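Local coordinates for odorant binding protein (AGAP007287-PA) (Anopheles gambiae, PDB 3PM2) that binds small hydrophobic odorants and is thought to help capture and carry them through the aqueous fluid around the olfactory dendrites of the mosquito, at residues Lys164-His167 with Ser168-Phe172; Gly142-Leu145 with Phe146-Pro150; Phe104-Ala107 with Asp108-Asp112. All coordinates share one frame; numbering follows the deposited sequence.

Each of the three contacts sits at the C-terminal end of a helix, and along the chain they run interaction 3 (helix 92-109 into helix 111-118), interaction 2 (helix 133-147), interaction 1 (helix 158-167 and the tail after it). Interactions 1 and 2 have centres about 10 Å apart and touch: Met-143 packs on the backbone of His-167, and the Phe-172 and Phe-146 rings meet edge to face. Interaction 3 lies about 20 Å from both, centre to centre, without touching either, although helix 92-109 packs on helix 133-147 and the disulfide Cys-103–Cys-140 joins them. The helix ends thus belong to one compact, cross-linked, mainly helical odorant-binding fold.

Interaction 1 (Lys164-His167 with Ser168-Phe172); sequences KSYH and SKCPF
Ser-165 O takes three donors from the residues just after it. Ser-168 OG gives the short one, at 2.7 Å, and comes in tilted 23° from the carbonyl plane; the backbone N of Ser-168 and Lys-169 NZ each add a weak bond of 3.3 Å to this same Ser-165 O. Lys-169 reaches it because its chain folds back at chi3 and chi4. One residue on, Tyr-166 O accepts Cys-170 N at 3.0 Å. This is the end of helix 158-167, where the chain turns into the C-terminal tail and the disulfide Cys-5–Cys-170 ties that tail to the N-terminal region of the odorant-binding protein. Cys-170 CB lies over one face of the Tyr-166 ring as a CH-pi contact, 3.8 Å from the centroid, while SG approaches the same ring obliquely. The His-167 imidazole is layered between Tyr-166 CD2 on one face and the Phe-172 ring on the other, the latter a face-to-face stack with centroids 3.8 Å apart and planes at 14°. ND1 of His-167 donates to Cys-170 O at 2.7 Å, which restrains rotation of the buried imidazole against the phenyl ring.

Interaction 2 (Gly142-Leu145 with Phe146-Pro150); sequences GMTL and FAECP
Glu-148 lays its CG against Thr-144, one helical turn earlier, with the two side chains running alongside each other in the same direction. The overlap is light: Glu-148 CG is 4.1 Å from Thr-144 CG2, and the same CG comes to 3.2 Å from Thr-144 O. In Thr-144 the methyl CG2 stands opposite the backbone N, which puts OG1 beside that N (chi1 -55°), and OG1 is hydrogen-bonded to Cys-140 O on the preceding turn. The polar and apolar branches of this threonine therefore serve different turns, OG1 looking back to Cys-140 and CG2 meeting Glu-148. The Glu-148 chain bends at chi2 after its touch with the threonine.

All of this takes place on the last turns of helix 133-147, one of the helices of the PBP/GOBP-type odorant-binding fold. Its regular pattern persists in Phe-146 N to Gly-142 O at 3.2 Å and Ala-147 N to Met-143 O at 3.1 Å. At Glu-148 it begins to change: the backbone N bonds to Thr-144 O at 3.0 Å and also, weakly, to Leu-145 O at 3.4 Å, so this N-H is shared between a four-residue and a three-residue step. Ala-147 CB lies 3.4 Å from Met-143 O.

The larger side chains leave the local contact for the interior. Phe-146, with CG turned opposite its backbone N (chi1 -168°), meets the ring of Phe-154 edge to face, besides its contact with Phe-172. Leu-145 packs on Thr-96 and Ala-99 of helix 92-109, and beyond the helix Cys-149 forms the disulfide to Cys-19.

Interaction 3 (Phe104-Ala107 with Asp108-Asp112); sequences FKMA and DSIKD. Unlike the reference sequence in segment 108-112: Ser-109 (reference Thr).
The planar carbonyl of Ala-107 accepts a hydrogen bond from the backbone N of Ile-110, which sits above the carbonyl plane, 63° out of it and off the lone pairs, at 3.2 Å from Ala-107 O. One turn earlier, Asp-108 N bonds to Phe-104 O at 3.0 Å. The carboxylate of Asp-108, another flat group, is linked to the earlier turn through a water that donates to both OD2 of Asp-108 and O of Lys-105, at 2.8 Å each. Helix 92-109 ends here: Ile-110 leaves helical backbone angles and at once takes the N-cap position of helix 111-118, so that one helix passes into the next at a single residue. On the side facing helix 133-147, Met-106 bends at chi2 and chi3 (-86° and -70°) and sets SD 3.8 Å from Ile-110 CD1, with its side chain also on Thr-136 and Cys-140. Ser-109 OG points at Met-106 O, but the modelled separation is too short to be trusted in detail. Ile-110 N also bonds weakly to Met-106 O at 3.3 Å, which implies that this last N-H is held by two indirect bonds rather than one straight one, with apolar packing on one side and water on another.

Interaction 1 (Lys164-His167 with Ser168-Phe172)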
# COMPACT_ATOMS: atom_id res chain seq x y z
N LYS A 164 5.49 -13.91 -1.96
CA LYS A 164 5.90 -13.25 -3.21
C LYS A 164 4.71 -13.35 -4.20
O LYS A 164 4.33 -12.36 -4.81
CB LYS A 164 7.16 -13.92 -3.78
CG LYS A 164 7.56 -13.47 -5.18
CD LYS A 164 8.63 -14.39 -5.80
CE LYS A 164 8.74 -14.18 -7.29
NZ LYS A 164 9.88 -14.93 -7.87
N SER A 165 4.16 -14.56 -4.37
CA SER A 165 3.02 -14.78 -5.27
C SER A 165 1.82 -13.92 -4.86
O SER A 165 1.30 -13.17 -5.69
CB SER A 165 2.60 -16.25 -5.27
OG SER A 165 3.63 -17.02 -5.86
N TYR A 166 1.42 -14.01 -3.58
CA TYR A 166 0.26 -13.29 -3.07
C TYR A 166 0.39 -11.79 -3.22
O TYR A 166 -0.50 -11.14 -3.77
CB TYR A 166 -0.04 -13.68 -1.62
CG TYR A 166 -1.29 -13.01 -1.08
CD1 TYR A 166 -2.56 -13.43 -1.47
CD2 TYR A 166 -1.20 -11.92 -0.21
CE1 TYR A 166 -3.70 -12.76 -1.04
CE2 TYR A 166 -2.35 -11.28 0.26
CZ TYR A 166 -3.60 -11.72 -0.14
OH TYR A 166 -4.72 -11.06 0.33
N HIS A 167 1.54 -11.26 -2.79
CA HIS A 167 1.80 -9.82 -2.78
C HIS A 167 2.24 -9.21 -4.11
O HIS A 167 2.40 -7.99 -4.19
CB HIS A 167 2.69 -9.42 -1.59
CG HIS A 167 2.01 -9.60 -0.26
ND1 HIS A 167 0.94 -8.80 0.11
CD2 HIS A 167 2.29 -10.45 0.75
CE1 HIS A 167 0.59 -9.21 1.32
NE2 HIS A 167 1.39 -10.19 1.76
N SER A 168 2.32 -10.05 -5.18
CA SER A 168 2.58 -9.52 -6.52
C SER A 168 1.28 -8.88 -7.02
O SER A 168 1.32 -7.99 -7.88
CB SER A 168 3.04 -10.61 -7.49
OG SER A 168 2.02 -11.56 -7.75
N LYS A 169 0.15 -9.28 -6.44
CA LYS A 169 -1.18 -8.76 -6.82
C LYS A 169 -1.90 -8.05 -5.70
O LYS A 169 -2.71 -7.16 -5.97
CB LYS A 169 -2.07 -9.91 -7.31
CG LYS A 169 -1.57 -10.60 -8.57
CD LYS A 169 -2.16 -12.01 -8.71
CE LYS A 169 -1.53 -13.05 -7.80
NZ LYS A 169 -0.37 -13.73 -8.44
N CYS A 170 -1.69 -8.52 -4.44
CA CYS A 170 -2.38 -8.00 -3.26
C CYS A 170 -1.51 -7.19 -2.34
O CYS A 170 -0.46 -7.66 -1.91
CB CYS A 170 -3.07 -9.12 -2.50
SG CYS A 170 -4.36 -9.91 -3.47
N PRO A 171 -1.99 -5.98 -1.98
CA PRO A 171 -1.18 -5.11 -1.11
C PRO A 171 -1.10 -5.58 0.32
O PRO A 171 -1.94 -6.36 0.80
CB PRO A 171 -1.90 -3.76 -1.16
CG PRO A 171 -3.33 -4.10 -1.52
CD PRO A 171 -3.24 -5.31 -2.42
N PHE A 172 -0.11 -5.05 1.02
CA PHE A 172 0.12 -5.28 2.43
C PHE A 172 -0.92 -4.45 3.18
O PHE A 172 -0.89 -3.22 3.09
CB PHE A 172 1.56 -4.86 2.80
CG PHE A 172 2.60 -5.77 2.18
CD1 PHE A 172 2.96 -6.96 2.80
CD2 PHE A 172 3.21 -5.43 0.97
CE1 PHE A 172 3.90 -7.82 2.20
CE2 PHE A 172 4.16 -6.28 0.39
CZ PHE A 172 4.49 -7.47 1.00

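Interaction 2 (Gly142-Leu145 with Phe146-Pro150)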
# COMPACT_ATOMS: atom_id res chain seq x y z
N GLY A 142 4.31 -0.61 -1.40
CA GLY A 142 4.59 -1.83 -0.68
C GLY A 142 4.84 -3.02 -1.58
O GLY A 142 5.81 -3.77 -1.36
N MET A 143 3.99 -3.20 -2.61
CA MET A 143 4.14 -4.36 -3.51
C MET A 143 5.42 -4.25 -4.33
O MET A 143 6.12 -5.25 -4.48
CB MET A 143 2.92 -4.50 -4.45
CG MET A 143 1.65 -4.82 -3.68
SD MET A 143 0.18 -4.97 -4.76
CE MET A 143 -0.00 -3.41 -5.31
N THR A 144 5.71 -3.05 -4.85
CA THR A 144 6.91 -2.83 -5.67
C THR A 144 8.20 -3.02 -4.85
O THR A 144 9.12 -3.68 -5.34
CB THR A 144 6.87 -1.45 -6.34
OG1 THR A 144 5.65 -1.32 -7.10
CG2 THR A 144 8.10 -1.20 -7.24
N LEU A 145 8.28 -2.42 -3.64
CA LEU A 145 9.48 -2.55 -2.80
C LEU A 145 9.80 -4.01 -2.49
O LEU A 145 10.95 -4.42 -2.61
CB LEU A 145 9.37 -1.75 -1.48
CG LEU A 145 9.29 -0.22 -1.67
CD1 LEU A 145 8.80 0.47 -0.37
CD2 LEU A 145 10.60 0.36 -2.31
N PHE A 146 8.78 -4.78 -2.11
CA PHE A 146 8.92 -6.20 -1.79
C PHE A 146 9.40 -7.02 -3.00
O PHE A 146 10.31 -7.84 -2.84
CB PHE A 146 7.58 -6.75 -1.25
CG PHE A 146 7.66 -8.13 -0.62
CD1 PHE A 146 8.22 -8.31 0.64
CD2 PHE A 146 7.13 -9.24 -1.27
CE1 PHE A 146 8.23 -9.57 1.25
CE2 PHE A 146 7.17 -10.51 -0.68
CZ PHE A 146 7.72 -10.67 0.58
N ALA A 147 8.82 -6.78 -4.20
CA ALA A 147 9.17 -7.46 -5.46
C ALA A 147 10.58 -7.14 -5.96
O ALA A 147 11.23 -7.96 -6.61
CB ALA A 147 8.15 -7.09 -6.54
N GLU A 148 11.08 -5.93 -5.65
CA GLU A 148 12.40 -5.48 -6.08
C GLU A 148 13.52 -5.89 -5.13
O GLU A 148 14.70 -5.65 -5.40
CB GLU A 148 12.41 -3.95 -6.26
CG GLU A 148 11.56 -3.45 -7.42
CD GLU A 148 12.03 -3.81 -8.80
OE1 GLU A 148 13.15 -4.36 -8.95
OE2 GLU A 148 11.27 -3.56 -9.76
N CYS A 149 13.16 -6.50 -4.01
CA CYS A 149 14.15 -6.95 -3.02
C CYS A 149 15.29 -7.77 -3.67
O CYS A 149 15.00 -8.76 -4.33
CB CYS A 149 13.48 -7.73 -1.90
SG CYS A 149 14.60 -8.12 -0.52
N PRO A 150 16.57 -7.35 -3.54
CA PRO A 150 17.68 -8.18 -4.08
C PRO A 150 17.65 -9.59 -3.50
O PRO A 150 17.37 -9.74 -2.31
CB PRO A 150 18.94 -7.45 -3.59
CG PRO A 150 18.49 -6.03 -3.32
CD PRO A 150 17.09 -6.18 -2.80

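Interaction 3 (Phe104-Ala107 with Asp108-Asp112)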
# COMPACT_ATOMS: atom_id res chain seq x y z
N PHE A 104 3.54 6.96 -8.87
CA PHE A 104 2.90 8.25 -9.18
C PHE A 104 2.49 8.28 -10.66
O PHE A 104 1.43 8.80 -10.99
CB PHE A 104 3.81 9.44 -8.80
CG PHE A 104 3.62 9.86 -7.35
CD1 PHE A 104 2.64 10.78 -7.00
CD2 PHE A 104 4.38 9.29 -6.33
CE1 PHE A 104 2.44 11.15 -5.65
CE2 PHE A 104 4.20 9.67 -4.99
CZ PHE A 104 3.24 10.60 -4.66
N LYS A 105 3.32 7.67 -11.55
CA LYS A 105 3.01 7.57 -12.99
C LYS A 105 1.73 6.74 -13.20
O LYS A 105 0.84 7.14 -13.96
CB LYS A 105 4.19 6.93 -13.74
CG LYS A 105 4.21 7.22 -15.24
CD LYS A 105 5.10 6.22 -15.97
CE LYS A 105 5.40 6.62 -17.40
NZ LYS A 105 4.20 6.57 -18.28
N MET A 106 1.63 5.60 -12.50
CA MET A 106 0.48 4.70 -12.52
C MET A 106 -0.77 5.44 -12.05
O MET A 106 -1.82 5.36 -12.70
CB MET A 106 0.75 3.43 -11.69
CG MET A 106 -0.45 2.44 -11.63
SD MET A 106 -1.63 2.82 -10.31
CE MET A 106 -0.62 2.36 -8.85
N ALA A 107 -0.68 6.17 -10.92
CA ALA A 107 -1.81 6.91 -10.36
C ALA A 107 -2.33 7.93 -11.34
O ALA A 107 -3.54 8.00 -11.54
CB ALA A 107 -1.40 7.58 -9.05
N ASP A 108 -1.41 8.65 -12.04
CA ASP A 108 -1.82 9.62 -13.06
C ASP A 108 -2.57 8.93 -14.20
O ASP A 108 -3.52 9.51 -14.70
CB ASP A 108 -0.59 10.37 -13.59
CG ASP A 108 -0.92 11.30 -14.75
OD1 ASP A 108 -1.60 12.32 -14.51
OD2 ASP A 108 -0.55 10.97 -15.90
N SER A 109 -2.16 7.70 -14.59
CA SER A 109 -2.80 6.97 -15.70
C SER A 109 -4.25 6.57 -15.40
O SER A 109 -5.02 6.40 -16.33
CB SER A 109 -1.99 5.72 -16.05
OG SER A 109 -1.99 4.80 -14.98
N ILE A 110 -4.60 6.45 -14.11
CA ILE A 110 -5.95 6.10 -13.67
C ILE A 110 -6.66 7.23 -12.91
O ILE A 110 -7.63 6.97 -12.19
CB ILE A 110 -5.99 4.72 -12.93
CG1 ILE A 110 -5.10 4.73 -11.65
CG2 ILE A 110 -5.61 3.56 -13.89
CD1 ILE A 110 -5.33 3.58 -10.72
N LYS A 111 -6.23 8.49 -13.13
CA LYS A 111 -6.81 9.71 -12.55
C LYS A 111 -8.34 9.68 -12.61
O LYS A 111 -8.97 9.96 -11.61
CB LYS A 111 -6.32 10.95 -13.32
CG LYS A 111 -5.37 11.83 -12.56
CD LYS A 111 -4.97 13.06 -13.37
CE LYS A 111 -4.02 13.96 -12.61
NZ LYS A 111 -4.70 14.70 -11.51
N ASP A 112 -8.94 9.37 -13.77
CA ASP A 112 -10.41 9.39 -13.87
C ASP A 112 -11.12 8.40 -12.94
O ASP A 112 -12.09 8.77 -12.26
CB ASP A 112 -10.86 9.29 -15.32
CG ASP A 112 -10.47 10.54 -16.12
OD1 ASP A 112 -10.35 11.64 -15.50
OD2 ASP A 112 -10.31 10.44 -17.35
O HOH W 1 1.23 8.82 -16.22